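Local coordinates for EscD/YscD/HrpQ family type III secretion system inner membrane ring protein (Pseudomonas aeruginosa, PDB 6UID) that probably forms part of the inner membrane ring of the type III secretion basal body and meets the sorting platform through its cytoplasmic domain, at residues E42-A45 against A46-V50. Numbering follows the deposited sequence.
Sequences EGIA and AVHLV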
ATOM      1  N   GLU A  42       8.770   6.044 -10.052  1.00 17.90           N
ATOM      2  CA  GLU A  42      10.183   5.964  -9.739  1.00 19.80           C
ATOM      3  C   GLU A  42      10.368   5.251  -8.413  1.00 16.83           C
ATOM      4  O   GLU A  42       9.683   5.560  -7.436  1.00 20.61           O
ATOM      5  CB  GLU A  42      10.755   7.378  -9.637  1.00 27.47           C
ATOM      6  CG  GLU A  42      12.266   7.427  -9.459  1.00 53.73           C
ATOM      7  CD  GLU A  42      13.011   6.912 -10.678  1.00 76.76           C
ATOM      8  OE1 GLU A  42      12.482   7.047 -11.803  1.00 77.75           O
ATOM      9  OE2 GLU A  42      14.123   6.369 -10.511  1.00 81.48           O
ATOM     10  N   GLY A  43      11.289   4.290  -8.374  1.00 19.01           N
ATOM     11  CA  GLY A  43      11.597   3.597  -7.136  1.00 19.70           C
ATOM     12  C   GLY A  43      10.750   2.381  -6.842  1.00 18.77           C
ATOM     13  O   GLY A  43      10.884   1.808  -5.762  1.00 21.50           O
ATOM     14  N   ILE A  44       9.859   1.992  -7.743  1.00 17.31           N
ATOM     15  CA  ILE A  44       9.053   0.788  -7.540  1.00 18.29           C
ATOM     16  C   ILE A  44       9.846  -0.441  -7.976  1.00 17.52           C
ATOM     17  O   ILE A  44      10.229  -0.567  -9.149  1.00 18.04           O
ATOM     18  CB  ILE A  44       7.741   0.873  -8.327  1.00 16.59           C
ATOM     19  CG1 ILE A  44       6.862   2.026  -7.843  1.00 18.98           C
ATOM     20  CG2 ILE A  44       7.002  -0.466  -8.259  1.00 17.13           C
ATOM     21  CD1 ILE A  44       6.297   1.840  -6.418  1.00 20.61           C
ATOM     22  N   ALA A  45      10.008  -1.397  -7.067  1.00 14.63           N
ATOM     23  CA  ALA A  45      10.737  -2.617  -7.351  1.00 15.30           C
ATOM     24  C   ALA A  45       9.928  -3.556  -8.245  1.00 14.96           C
ATOM     25  O   ALA A  45       8.703  -3.450  -8.353  1.00 14.81           O
ATOM     26  CB  ALA A  45      11.104  -3.324  -6.049  1.00 15.96           C
ATOM     27  N   ALA A  46      10.635  -4.511  -8.857  1.00 16.23           N
ATOM     28  CA  ALA A  46       9.987  -5.512  -9.707  1.00 15.65           C
ATOM     29  C   ALA A  46       8.812  -6.173  -8.991  1.00 17.40           C
ATOM     30  O   ALA A  46       7.698  -6.272  -9.540  1.00 15.22           O
ATOM     31  CB  ALA A  46      11.004  -6.561 -10.141  1.00 17.47           C
ATOM     32  N   VAL A  47       9.043  -6.606  -7.746  1.00 15.56           N
ATOM     33  CA  VAL A  47       7.983  -6.944  -6.795  1.00 13.83           C
ATOM     34  C   VAL A  47       8.179  -6.033  -5.596  1.00 14.39           C
ATOM     35  O   VAL A  47       9.149  -6.177  -4.832  1.00 17.69           O
ATOM     36  CB  VAL A  47       7.981  -8.424  -6.391  1.00 16.67           C
ATOM     37  CG1 VAL A  47       6.863  -8.706  -5.397  1.00 17.50           C
ATOM     38  CG2 VAL A  47       7.811  -9.303  -7.624  1.00 17.03           C
ATOM     39  N   HIS A  48       7.277  -5.078  -5.447  1.00 12.20           N
ATOM     40  CA  HIS A  48       7.399  -4.034  -4.446  1.00 12.39           C
ATOM     41  C   HIS A  48       6.684  -4.373  -3.146  1.00 13.03           C
ATOM     42  O   HIS A  48       7.164  -4.010  -2.063  1.00 14.48           O
ATOM     43  CB  HIS A  48       6.807  -2.745  -5.032  1.00 14.42           C
ATOM     44  CG  HIS A  48       7.203  -1.515  -4.286  1.00 14.32           C
ATOM     45  ND1 HIS A  48       8.435  -0.917  -4.447  1.00 16.84           N
ATOM     46  CD2 HIS A  48       6.533  -0.780  -3.376  1.00 18.34           C
ATOM     47  CE1 HIS A  48       8.511   0.125  -3.637  1.00 17.27           C
ATOM     48  NE2 HIS A  48       7.371   0.239  -2.987  1.00 16.69           N
ATOM     49  N   LEU A  49       5.529  -5.024  -3.236  1.00 12.89           N
ATOM     50  CA  LEU A  49       4.675  -5.313  -2.097  1.00 13.75           C
ATOM     51  C   LEU A  49       3.870  -6.561  -2.422  1.00 12.73           C
ATOM     52  O   LEU A  49       3.426  -6.735  -3.557  1.00 13.80           O
ATOM     53  CB  LEU A  49       3.743  -4.124  -1.862  1.00 14.75           C
ATOM     54  CG  LEU A  49       2.769  -4.194  -0.686  1.00 14.87           C
ATOM     55  CD1 LEU A  49       3.534  -4.282   0.608  1.00 16.74           C
ATOM     56  CD2 LEU A  49       1.859  -2.965  -0.694  1.00 18.22           C
ATOM     57  N   VAL A  50       3.721  -7.462  -1.448  1.00 12.73           N
ATOM     58  CA  VAL A  50       2.930  -8.671  -1.602  1.00 13.59           C
ATOM     59  C   VAL A  50       1.939  -8.730  -0.459  1.00 13.34           C
ATOM     60  O   VAL A  50       2.326  -8.627   0.716  1.00 13.49           O
ATOM     61  CB  VAL A  50       3.795  -9.941  -1.609  1.00 14.84           C
ATOM     62  CG1 VAL A  50       2.944 -11.153  -1.912  1.00 16.84           C
ATOM     63  CG2 VAL A  50       4.882  -9.835  -2.627  1.00 16.30           C
TER
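The H48 side chain leaves with CG anti to its backbone N (chi1 -164°), which turns the imidazole back toward I44 and A45. In I44, chi1 sets CG1 beside the backbone N, and the second torsion (chi2 -68°) brings CD1 over the H48 ring. A45 N donates a hydrogen bond to H48 ND1 at 3.1 Å. The bond is nearly straight (169°), although the donor sits somewhat out of the ring plane. CD1 of I44 makes a CH-pi contact, 3.8 Å from the centroid of the H48 ring and over the middle of one face. The two side chains cross at about a right angle. G43 O approaches CE1 of H48 obliquely, at 3.6 Å.

ND1 accepts from A45, so NE2 is left as the donor to C90 O. Both ring nitrogens are thus satisfied, consistent with a neutral imidazole protonated on NE2. These two bonds fix the ring's rotation.

The loop leads from the outermost strand 37-38 to the internal strand 49-54, which pairs with 24-29 and 57-63 in a probably FHA-like beta sandwich. H48 and L49 both face L28 of strand 24-29 in a classic beta bulge. The H48 ring reaches across to strand 88-90 of the other sheet.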